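Local coordinates for GGDEF and EAL domain-containing protein (Vibrio cholerae O1 str. 2010EL-1786, PDB 6PWK) that is a receptor for the second messenger cyclic di-GMP and probably governs biofilm formation by regulating large cell-surface adhesins, at residues K110-E114 with N169-I173; I287-L291 with A323-A329; L356-F360 with T372-I376; F360-L364 with T396-L401. All coordinates share one frame; numbering follows the deposited sequence.

Interaction 1 (K110-E114 with N169-I173)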
loop_
_atom_site.group_PDB
_atom_site.type_symbol
_atom_site.label_atom_id
_atom_site.label_comp_id
_atom_site.label_asym_id
_atom_site.label_seq_id
_atom_site.Cartn_x
_atom_site.Cartn_y
_atom_site.Cartn_z
ATOM N N LYS A 110 -30.563 17.052 9.070
ATOM C CA LYS A 110 -29.501 17.947 9.517
ATOM C C LYS A 110 -29.308 17.868 11.027
ATOM O O LYS A 110 -28.171 17.882 11.512
ATOM C CB LYS A 110 -29.811 19.381 9.086
ATOM C CG LYS A 110 -29.819 19.597 7.576
ATOM C CD LYS A 110 -29.820 21.085 7.241
ATOM C CE LYS A 110 -29.478 21.343 5.779
ATOM N NZ LYS A 110 -30.653 21.185 4.877
ATOM N N ILE A 111 -30.405 17.778 11.785
ATOM C CA ILE A 111 -30.289 17.650 13.235
ATOM C C ILE A 111 -29.684 16.301 13.606
ATOM O O ILE A 111 -28.898 16.196 14.555
ATOM C CB ILE A 111 -31.663 17.866 13.899
ATOM C CG1 ILE A 111 -32.178 19.272 13.596
ATOM C CG2 ILE A 111 -31.576 17.643 15.404
ATOM C CD1 ILE A 111 -33.484 19.607 14.284
ATOM N N VAL A 112 -30.038 15.248 12.864
ATOM C CA VAL A 112 -29.401 13.952 13.076
ATOM C C VAL A 112 -27.924 14.021 12.708
ATOM O O VAL A 112 -27.062 13.525 13.445
ATOM C CB VAL A 112 -30.136 12.860 12.276
ATOM C CG1 VAL A 112 -29.400 11.539 12.381
ATOM C CG2 VAL A 112 -31.569 12.720 12.769
ATOM N N ALA A 113 -27.605 14.650 11.574
ATOM C CA ALA A 113 -26.210 14.807 11.181
ATOM C C ALA A 113 -25.462 15.718 12.147
ATOM O O ALA A 113 -24.284 15.485 12.443
ATOM C CB ALA A 113 -26.122 15.351 9.754
ATOM N N GLU A 114 -26.127 16.762 12.647
ATOM C CA GLU A 114 -25.501 17.619 13.648
ATOM C C GLU A 114 -25.237 16.848 14.934
ATOM O O GLU A 114 -24.198 17.035 15.578
ATOM C CB GLU A 114 -26.384 18.835 13.927
ATOM C CG GLU A 114 -25.616 20.131 14.103
ATOM C CD GLU A 114 -25.095 20.678 12.789
ATOM O OE1 GLU A 114 -25.904 20.847 11.853
ATOM O OE2 GLU A 114 -23.876 20.930 12.686
ATOM N N ASN A 169 -19.729 21.468 8.628
ATOM C CA ASN A 169 -19.871 20.323 9.518
ATOM C C ASN A 169 -20.108 19.043 8.727
ATOM O O ASN A 169 -19.622 17.974 9.112
ATOM C CB ASN A 169 -21.011 20.557 10.508
ATOM C CG ASN A 169 -20.714 21.674 11.486
ATOM O OD1 ASN A 169 -20.111 21.450 12.536
ATOM N ND2 ASN A 169 -21.138 22.886 11.149
ATOM N N TYR A 170 -20.823 19.140 7.610
ATOM C CA TYR A 170 -21.135 17.980 6.789
ATOM C C TYR A 170 -21.416 18.447 5.363
ATOM O O TYR A 170 -21.747 19.619 5.136
ATOM C CB TYR A 170 -22.332 17.205 7.347
ATOM C CG TYR A 170 -23.549 18.070 7.580
ATOM C CD1 TYR A 170 -23.720 18.753 8.776
ATOM C CD2 TYR A 170 -24.521 18.216 6.598
ATOM C CE1 TYR A 170 -24.822 19.551 8.990
ATOM C CE2 TYR A 170 -25.630 19.012 6.804
ATOM C CZ TYR A 170 -25.772 19.678 8.004
ATOM O OH TYR A 170 -26.869 20.476 8.223
ATOM N N GLY A 171 -21.285 17.532 4.426
ATOM C CA GLY A 171 -21.613 17.783 3.038
ATOM C C GLY A 171 -23.009 17.282 2.719
ATOM O O GLY A 171 -23.307 16.099 2.890
ATOM N N PHE A 172 -23.859 18.193 2.256
ATOM C CA PHE A 172 -25.260 17.902 1.969
ATOM C C PHE A 172 -25.510 18.007 0.472
ATOM O O PHE A 172 -25.218 19.039 -0.140
ATOM C CB PHE A 172 -26.184 18.859 2.727
ATOM C CG PHE A 172 -27.643 18.482 2.664
ATOM C CD1 PHE A 172 -28.414 18.797 1.553
ATOM C CD2 PHE A 172 -28.248 17.829 3.724
ATOM C CE1 PHE A 172 -29.750 18.451 1.500
ATOM C CE2 PHE A 172 -29.584 17.483 3.676
ATOM C CZ PHE A 172 -30.336 17.795 2.563
ATOM N N ILE A 173 -26.055 16.939 -0.108
ATOM C CA ILE A 173 -26.524 16.927 -1.488
ATOM C C ILE A 173 -27.913 16.306 -1.499
ATOM O O ILE A 173 -28.124 15.248 -0.901
ATOM C CB ILE A 173 -25.581 16.138 -2.417
ATOM C CG1 ILE A 173 -24.172 16.731 -2.399
ATOM C CG2 ILE A 173 -26.120 16.117 -3.837
ATOM C CD1 ILE A 173 -23.212 16.041 -3.350
#
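Helix residues Lys110, Ala113 and Glu114 present one side to the chain around Tyr170, and the two backbones come nearest between Ala113 and Tyr170, with CA atoms 7.4 Å apart. Ala113 points its methyl straight at the tyrosine: CB sits over the centre of the ring, 4.3 Å from the centroid and only 10° off the normal, a clear CH-pi contact. Glu114 reaches the same ring from another direction, bringing OE1 to the edge near CE1 at 3.3 Å, with the carboxylate turned 58° against the ring plane. Its other oxygen, OE2, lies 3.5 Å from CG of Asn169. In fold terms, helix 106-118 of the GGDEF domain packs here on strand 171-174, an edge strand of the five-stranded sheet, paired in parallel with strand 136-142; Leu137 and Val139 of that neighbouring strand continue the apolar layer. Lys110 runs at about a right angle to Tyr170, its aliphatic chain passing the hydroxyl, with CG 3.1 Å from OH. Beyond it the chain bends at chi4 (82°), which carries NZ over a face of Phe172, 4.1 Å from the ring centroid, in a cation-pi contact.

Interaction 2 (I287-L291 with A323-A329)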
loop_
_atom_site.group_PDB
_atom_site.type_symbol
_atom_site.label_atom_id
_atom_site.label_comp_id
_atom_site.label_asym_id
_atom_site.label_seq_id
_atom_site.Cartn_x
_atom_site.Cartn_y
_atom_site.Cartn_z
ATOM N N ILE A 287 9.094 13.258 -12.153
ATOM C CA ILE A 287 9.443 14.653 -11.896
ATOM C C ILE A 287 10.916 14.900 -12.197
ATOM O O ILE A 287 11.274 15.905 -12.824
ATOM C CB ILE A 287 9.080 15.033 -10.449
ATOM C CG1 ILE A 287 7.628 15.509 -10.380
ATOM C CG2 ILE A 287 10.013 16.109 -9.913
ATOM C CD1 ILE A 287 7.384 16.813 -11.111
ATOM N N SER A 288 11.790 13.983 -11.774
ATOM C CA SER A 288 13.216 14.150 -12.030
ATOM C C SER A 288 13.519 14.118 -13.522
ATOM O O SER A 288 14.351 14.890 -14.011
ATOM C CB SER A 288 14.010 13.063 -11.307
ATOM O OG SER A 288 13.481 12.818 -10.017
ATOM N N GLN A 289 12.854 13.228 -14.262
ATOM C CA GLN A 289 13.131 13.093 -15.687
ATOM C C GLN A 289 12.650 14.310 -16.467
ATOM O O GLN A 289 13.355 14.805 -17.355
ATOM C CB GLN A 289 12.484 11.815 -16.220
ATOM C CG GLN A 289 13.019 10.537 -15.589
ATOM C CD GLN A 289 12.183 9.318 -15.937
ATOM O OE1 GLN A 289 11.012 9.434 -16.298
ATOM N NE2 GLN A 289 12.786 8.139 -15.830
ATOM N N THR A 290 11.456 14.810 -16.150
ATOM C CA THR A 290 10.920 15.948 -16.891
ATOM C C THR A 290 11.596 17.253 -16.491
ATOM O O THR A 290 11.857 18.101 -17.350
ATOM C CB THR A 290 9.408 16.047 -16.688
ATOM O OG1 THR A 290 9.121 16.259 -15.299
ATOM C CG2 THR A 290 8.729 14.774 -17.153
ATOM N N LEU A 291 11.882 17.437 -15.199
ATOM C CA LEU A 291 12.537 18.668 -14.767
ATOM C C LEU A 291 13.938 18.795 -15.348
ATOM O O LEU A 291 14.413 19.913 -15.579
ATOM C CB LEU A 291 12.589 18.736 -13.241
ATOM C CG LEU A 291 11.313 19.144 -12.502
ATOM C CD1 LEU A 291 11.581 19.275 -11.010
ATOM C CD2 LEU A 291 10.760 20.442 -13.064
ATOM N N ALA A 323 13.952 15.427 -5.321
ATOM C CA ALA A 323 13.928 15.437 -6.779
ATOM C C ALA A 323 13.606 16.825 -7.316
ATOM O O ALA A 323 14.168 17.255 -8.330
ATOM C CB ALA A 323 12.910 14.418 -7.292
ATOM N N VAL A 324 12.707 17.542 -6.642
ATOM C CA VAL A 324 12.310 18.869 -7.104
ATOM C C VAL A 324 13.461 19.857 -6.949
ATOM O O VAL A 324 13.787 20.606 -7.879
ATOM C CB VAL A 324 11.048 19.332 -6.354
ATOM C CG1 VAL A 324 10.910 20.843 -6.415
ATOM C CG2 VAL A 324 9.816 18.658 -6.939
ATOM N N ARG A 325 14.103 19.864 -5.780
ATOM C CA ARG A 325 15.189 20.811 -5.536
ATOM C C ARG A 325 16.474 20.436 -6.267
ATOM O O ARG A 325 17.229 21.327 -6.669
ATOM C CB ARG A 325 15.453 20.931 -4.035
ATOM C CG ARG A 325 14.623 22.009 -3.354
ATOM C CD ARG A 325 14.820 22.014 -1.849
ATOM N NE ARG A 325 14.116 23.132 -1.224
ATOM C CZ ARG A 325 13.966 23.282 0.087
ATOM N NH1 ARG A 325 14.462 22.380 0.920
ATOM N NH2 ARG A 325 13.311 24.331 0.564
ATOM N N ASN A 326 16.743 19.140 -6.453
ATOM C CA ASN A 326 17.943 18.746 -7.188
ATOM C C ASN A 326 17.911 19.249 -8.622
ATOM O O ASN A 326 18.967 19.442 -9.236
ATOM C CB ASN A 326 18.111 17.225 -7.178
ATOM C CG ASN A 326 18.608 16.698 -5.847
ATOM O OD1 ASN A 326 19.199 17.433 -5.056
ATOM N ND2 ASN A 326 18.376 15.415 -5.596
ATOM N N ALA A 327 16.719 19.465 -9.172
ATOM C CA ALA A 327 16.558 19.896 -10.552
ATOM C C ALA A 327 16.394 21.405 -10.690
ATOM O O ALA A 327 16.100 21.886 -11.789
ATOM C CB ALA A 327 15.366 19.182 -11.187
ATOM N N GLY A 328 16.570 22.160 -9.610
ATOM C CA GLY A 328 16.490 23.604 -9.685
ATOM C C GLY A 328 15.121 24.200 -9.451
ATOM O O GLY A 328 14.904 25.368 -9.793
ATOM N N ALA A 329 14.189 23.441 -8.889
ATOM C CA ALA A 329 12.876 23.943 -8.527
ATOM C C ALA A 329 12.782 24.045 -7.005
ATOM O O ALA A 329 13.767 23.843 -6.286
ATOM C CB ALA A 329 11.786 23.049 -9.120
#
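Leu291 packs closely on Ala327, in the turn that ends the partner helix, with CB of Leu291 3.5 Å from CB of Ala327. The leucine's CG stands anti to its carbonyl carbon (chi1 -78°), and CD1 thereby reaches across to the end of that helix, 4.0 Å from CA of Val324 and 4.2 Å from CB of Ala329. One turn earlier, Ile287 sends CG2 to CG2 of Val324 at 3.9 Å, the two branched side chains meeting at an oblique angle. This inner layer is completed by Phe303 and Leu301 of strand 301-305. The arrangement belongs to the barrel of the EAL domain: helices 281-292 and 314-326 precede and follow that strand in the chain and pack side by side against it. Helix 314-326 closes in a Schellman motif, with Gly328 at positive phi and bonds from Ala329 N to Val324 O and from Gly328 N to Arg325 O, and this is how Ala329 is turned back toward Leu291. Toward solvent the backbones come nearer still, Ser288 and Ala323 having CA atoms 5.5 Å apart, but fewer side-chain atoms meet: OG of Ser288 lies 3.2 Å from CB of Ala323, and the hydroxyl's hydrogen bond goes to Ile284 O in its own helix. No hydrogen bond spans the two segments.

Interaction 3 (L356-F360 with T372-I376)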
loop_
_atom_site.group_PDB
_atom_site.type_symbol
_atom_site.label_atom_id
_atom_site.label_comp_id
_atom_site.label_asym_id
_atom_site.label_seq_id
_atom_site.Cartn_x
_atom_site.Cartn_y
_atom_site.Cartn_z
ATOM N N LEU A 356 -0.926 29.709 4.318
ATOM C CA LEU A 356 -1.745 29.428 5.489
ATOM C C LEU A 356 -3.010 28.667 5.111
ATOM O O LEU A 356 -3.528 28.784 3.997
ATOM C CB LEU A 356 -2.122 30.728 6.197
ATOM C CG LEU A 356 -1.016 31.445 6.969
ATOM C CD1 LEU A 356 -1.485 32.823 7.407
ATOM C CD2 LEU A 356 -0.593 30.617 8.168
ATOM N N ASP A 357 -3.496 27.866 6.056
ATOM C CA ASP A 357 -4.804 27.244 5.915
ATOM C C ASP A 357 -5.864 28.327 5.762
ATOM O O ASP A 357 -5.896 29.294 6.529
ATOM C CB ASP A 357 -5.098 26.365 7.134
ATOM C CG ASP A 357 -6.367 25.543 6.983
ATOM O OD1 ASP A 357 -7.067 25.686 5.958
ATOM O OD2 ASP A 357 -6.664 24.744 7.896
ATOM N N TYR A 358 -6.730 28.169 4.759
ATOM C CA TYR A 358 -7.739 29.186 4.489
ATOM C C TYR A 358 -8.769 29.303 5.602
ATOM O O TYR A 358 -9.539 30.269 5.606
ATOM C CB TYR A 358 -8.434 28.904 3.156
ATOM C CG TYR A 358 -9.479 27.808 3.182
ATOM C CD1 TYR A 358 -9.127 26.478 2.987
ATOM C CD2 TYR A 358 -10.823 28.108 3.372
ATOM C CE1 TYR A 358 -10.083 25.476 2.998
ATOM C CE2 TYR A 358 -11.783 27.116 3.386
ATOM C CZ TYR A 358 -11.408 25.803 3.199
ATOM O OH TYR A 358 -12.363 24.815 3.211
ATOM N N LEU A 359 -8.804 28.353 6.538
ATOM C CA LEU A 359 -9.677 28.475 7.697
ATOM C C LEU A 359 -9.230 29.571 8.654
ATOM O O LEU A 359 -9.984 29.910 9.574
ATOM C CB LEU A 359 -9.758 27.139 8.437
ATOM C CG LEU A 359 -10.470 26.011 7.689
ATOM C CD1 LEU A 359 -10.478 24.739 8.518
ATOM C CD2 LEU A 359 -11.887 26.429 7.335
ATOM N N PHE A 360 -8.031 30.130 8.467
ATOM C CA PHE A 360 -7.585 31.229 9.316
ATOM C C PHE A 360 -8.254 32.545 8.943
ATOM O O PHE A 360 -8.401 33.424 9.799
ATOM C CB PHE A 360 -6.063 31.368 9.247
ATOM C CG PHE A 360 -5.324 30.297 9.997
ATOM C CD1 PHE A 360 -5.403 30.223 11.378
ATOM C CD2 PHE A 360 -4.545 29.370 9.326
ATOM C CE1 PHE A 360 -4.725 29.241 12.075
ATOM C CE2 PHE A 360 -3.862 28.385 10.017
ATOM C CZ PHE A 360 -3.953 28.321 11.394
ATOM N N THR A 372 -2.811 30.591 17.789
ATOM C CA THR A 372 -2.156 29.618 16.921
ATOM C C THR A 372 -1.620 30.283 15.659
ATOM O O THR A 372 -0.541 29.928 15.169
ATOM C CB THR A 372 -3.134 28.494 16.568
ATOM O OG1 THR A 372 -3.367 27.680 17.725
ATOM C CG2 THR A 372 -2.593 27.623 15.442
ATOM N N LEU A 373 -2.350 31.269 15.130
ATOM C CA LEU A 373 -1.934 31.922 13.894
ATOM C C LEU A 373 -0.620 32.674 14.073
ATOM O O LEU A 373 0.257 32.616 13.202
ATOM C CB LEU A 373 -3.035 32.866 13.407
ATOM C CG LEU A 373 -2.741 33.681 12.147
ATOM C CD1 LEU A 373 -2.353 32.775 10.991
ATOM C CD2 LEU A 373 -3.945 34.534 11.781
ATOM N N THR A 374 -0.461 33.383 15.193
ATOM C CA THR A 374 0.786 34.106 15.431
ATOM C C THR A 374 1.946 33.146 15.655
ATOM O O THR A 374 3.060 33.386 15.177
ATOM C CB THR A 374 0.646 35.042 16.634
ATOM O OG1 THR A 374 -0.622 35.706 16.592
ATOM C CG2 THR A 374 1.757 36.084 16.623
ATOM N N SER A 375 1.700 32.051 16.380
ATOM C CA SER A 375 2.770 31.120 16.722
ATOM C C SER A 375 3.362 30.473 15.476
ATOM O O SER A 375 4.586 30.393 15.324
ATOM C CB SER A 375 2.247 30.056 17.686
ATOM O OG SER A 375 3.251 29.105 17.995
ATOM N N ILE A 376 2.505 29.999 14.568
ATOM C CA ILE A 376 3.003 29.386 13.344
ATOM C C ILE A 376 3.571 30.429 12.390
ATOM O O ILE A 376 4.332 30.082 11.480
ATOM C CB ILE A 376 1.899 28.558 12.661
ATOM C CG1 ILE A 376 0.807 29.467 12.093
ATOM C CG2 ILE A 376 1.299 27.558 13.638
ATOM C CD1 ILE A 376 -0.286 28.714 11.362
#
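Phe360 and Leu373 are brought together by two different first torsions: CG of Phe360 lies anti to its carbonyl carbon (chi1 -74°), while CG of Leu373 is set anti to the backbone N (chi1 178°), a turn that swings the end of the leucine nearer to the loop. The two side chains slide past one another in opposite directions. CD1 of Leu373 settles over one face of the phenyl ring, displaced toward its rim, 4.2 Å from the centroid and 19° off the normal, a CH-pi contact. The same methyl touches Leu356, whose CD1 is 3.7 Å away, so one leucine branch is shared between an aromatic face and an aliphatic neighbour. Ile376, a turn further along the helix, touches both residues with CD1: it meets CZ of Phe360 at 3.7 Å, coming in obliquely to the ring, and CD2 of Leu356 at 3.7 Å. At the ring's edge, close to its plane, stands CG2 of Thr372, 4.3 Å from CE1. The contact is thus wholly apolar: three side chains of the helix, Thr372, Leu373 and Ile376, meet Phe360, and the last two also meet Leu356. Backbone bonding steadies the loop, Phe360 N to Asp357 O at 3.0 Å, and Asp357 OD2 is in turn salt-bridged to Arg338. Leu356 ends strand 353-356 and helix 367-382 runs back after the loop, so the packing closes one beta-alpha unit of the EAL barrel, about 10 Å from bound cyclic di-GMP at the side chain of Leu356.

Interaction 4 (F360-L364 with T396-L401)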
loop_
_atom_site.group_PDB
_atom_site.type_symbol
_atom_site.label_atom_id
_atom_site.label_comp_id
_atom_site.label_asym_id
_atom_site.label_seq_id
_atom_site.Cartn_x
_atom_site.Cartn_y
_atom_site.Cartn_z
ATOM N N PHE A 360 -8.031 30.130 8.467
ATOM C CA PHE A 360 -7.585 31.229 9.316
ATOM C C PHE A 360 -8.254 32.545 8.943
ATOM O O PHE A 360 -8.401 33.424 9.799
ATOM C CB PHE A 360 -6.063 31.368 9.247
ATOM C CG PHE A 360 -5.324 30.297 9.997
ATOM C CD1 PHE A 360 -5.403 30.223 11.378
ATOM C CD2 PHE A 360 -4.545 29.370 9.326
ATOM C CE1 PHE A 360 -4.725 29.241 12.075
ATOM C CE2 PHE A 360 -3.862 28.385 10.017
ATOM C CZ PHE A 360 -3.953 28.321 11.394
ATOM N N THR A 361 -8.662 32.702 7.685
ATOM C CA THR A 361 -9.463 33.852 7.287
ATOM C C THR A 361 -10.942 33.667 7.606
ATOM O O THR A 361 -11.741 34.554 7.296
ATOM C CB THR A 361 -9.297 34.127 5.790
ATOM O OG1 THR A 361 -9.926 33.085 5.034
ATOM C CG2 THR A 361 -7.824 34.194 5.418
ATOM N N HIS A 362 -11.317 32.545 8.220
ATOM C CA HIS A 362 -12.712 32.207 8.467
ATOM C C HIS A 362 -13.163 32.489 9.893
ATOM O O HIS A 362 -14.307 32.907 10.100
ATOM C CB HIS A 362 -12.956 30.729 8.143
ATOM C CG HIS A 362 -13.662 30.502 6.841
ATOM N ND1 HIS A 362 -14.900 29.902 6.762
ATOM C CD2 HIS A 362 -13.305 30.796 5.568
ATOM C CE1 HIS A 362 -15.274 29.834 5.498
ATOM N NE2 HIS A 362 -14.326 30.370 4.752
ATOM N N HIS A 363 -12.301 32.269 10.890
ATOM C CA HIS A 363 -12.661 32.451 12.301
ATOM C C HIS A 363 -11.659 33.407 12.948
ATOM O O HIS A 363 -10.763 32.990 13.683
ATOM C CB HIS A 363 -12.725 31.115 13.024
ATOM C CG HIS A 363 -14.094 30.517 13.059
ATOM N ND1 HIS A 363 -15.093 31.002 13.874
ATOM C CD2 HIS A 363 -14.635 29.482 12.374
ATOM C CE1 HIS A 363 -16.190 30.289 13.693
ATOM N NE2 HIS A 363 -15.939 29.359 12.790
ATOM N N LEU A 364 -11.837 34.699 12.676
ATOM C CA LEU A 364 -10.944 35.715 13.218
ATOM C C LEU A 364 -11.245 36.024 14.680
ATOM O O LEU A 364 -10.329 36.343 15.445
ATOM C CB LEU A 364 -11.057 36.995 12.390
ATOM C CG LEU A 364 -10.844 36.894 10.879
ATOM C CD1 LEU A 364 -11.421 38.116 10.180
ATOM C CD2 LEU A 364 -9.366 36.741 10.552
ATOM N N THR A 396 -11.612 43.402 5.889
ATOM C CA THR A 396 -11.599 42.988 7.288
ATOM C C THR A 396 -10.642 41.821 7.500
ATOM O O THR A 396 -9.837 41.822 8.440
ATOM C CB THR A 396 -13.012 42.613 7.738
ATOM O OG1 THR A 396 -13.895 43.720 7.516
ATOM C CG2 THR A 396 -13.023 42.245 9.215
ATOM N N GLN A 397 -10.718 40.809 6.632
ATOM C CA GLN A 397 -9.756 39.712 6.689
ATOM C C GLN A 397 -8.342 40.212 6.423
ATOM O O GLN A 397 -7.396 39.827 7.119
ATOM C CB GLN A 397 -10.137 38.624 5.688
ATOM C CG GLN A 397 -11.416 37.878 6.025
ATOM C CD GLN A 397 -11.973 37.121 4.838
ATOM O OE1 GLN A 397 -11.488 37.261 3.714
ATOM N NE2 GLN A 397 -13.001 36.317 5.077
ATOM N N LEU A 398 -8.183 41.080 5.422
ATOM C CA LEU A 398 -6.860 41.600 5.086
ATOM C C LEU A 398 -6.264 42.383 6.249
ATOM O O LEU A 398 -5.077 42.234 6.567
ATOM C CB LEU A 398 -6.947 42.470 3.836
ATOM C CG LEU A 398 -5.660 42.740 3.056
ATOM C CD1 LEU A 398 -5.037 41.436 2.591
ATOM C CD2 LEU A 398 -5.945 43.649 1.872
ATOM N N ASP A 399 -7.075 43.219 6.903
ATOM C CA ASP A 399 -6.572 44.010 8.026
ATOM C C ASP A 399 -6.269 43.132 9.233
ATOM O O ASP A 399 -5.287 43.368 9.947
ATOM C CB ASP A 399 -7.578 45.100 8.399
ATOM C CG ASP A 399 -7.737 46.147 7.313
ATOM O OD1 ASP A 399 -6.737 46.468 6.638
ATOM O OD2 ASP A 399 -8.868 46.648 7.133
ATOM N N PHE A 400 -7.102 42.118 9.483
ATOM C CA PHE A 400 -6.872 41.248 10.634
ATOM C C PHE A 400 -5.629 40.387 10.442
ATOM O O PHE A 400 -4.886 40.140 11.399
ATOM C CB PHE A 400 -8.098 40.374 10.893
ATOM C CG PHE A 400 -9.070 40.969 11.871
ATOM C CD1 PHE A 400 -9.209 42.342 11.986
ATOM C CD2 PHE A 400 -9.828 40.155 12.694
ATOM C CE1 PHE A 400 -10.098 42.890 12.892
ATOM C CE2 PHE A 400 -10.719 40.695 13.602
ATOM C CZ PHE A 400 -10.853 42.064 13.701
ATOM N N LEU A 401 -5.386 39.919 9.216
ATOM C CA LEU A 401 -4.166 39.171 8.943
ATOM C C LEU A 401 -2.924 40.050 9.021
ATOM O O LEU A 401 -1.818 39.526 9.190
ATOM C CB LEU A 401 -4.250 38.507 7.568
ATOM C CG LEU A 401 -5.339 37.449 7.369
ATOM C CD1 LEU A 401 -5.581 37.202 5.889
ATOM C CD2 LEU A 401 -4.972 36.153 8.074
#
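Leu364 and Thr361, on the loop that leaves strand 353-356 of the EAL barrel, pack against helix 395-402, which follows the neighbouring parallel strand 386-389. Leu364 gives the broader hold. Its CG is anti to the carbonyl carbon (chi1 -54°), and the branched end crosses Phe400 at a slant: CD1 is 3.6 Å from CD2 of the phenylalanine, and CD2 of the leucine is 3.9 Å from CB of Phe400. CB of Leu364 meets the ring at its edge, near the plane, 3.4 Å from CD2 of Phe400, the closest pair between these two residues. CD1 of Leu364 also brushes CG of Gln397. At the other end, Thr361 keeps its methyl anti to the carbonyl carbon, directing CG2 to CD1 of Leu401 at 3.8 Å; its OG1 is taken up within the loop by Tyr358 O. Gln397 stretches out beyond CG (chi2 163°), laying its amide beside the threonine, with CD 4.1 Å from CB of Thr361. The amide oxygen OE1 accepts a hydrogen bond from Glu393 N, just ahead of the helix, which fixes the turn of the amide, and NE2 comes to 3.1 Å from the backbone O of Thr361.

In the fold
Interactions 3 and 4 form one continuous patch in the EAL domain: they share Phe360, their centres are 10 Å apart, and CD2 of Leu373 touches CD2 of Leu401 at 4.2 Å. Both lie near bound cyclic di-GMP, about 7 Å from the side chain of Gln397 and about 10 Å from that of Leu356, while the magnesium ion is about 11 Å from the side chain of Leu356. Interaction 2 belongs to the same barrel but is remote from this patch, its centre 30 Å from that of interaction 3. Interaction 1, in the GGDEF domain, has its nearest atoms about 8 Å from interaction 4 without touching it. Interactions 1 and 2, 43 Å apart between centres, sit on opposite sides of the chain's centre.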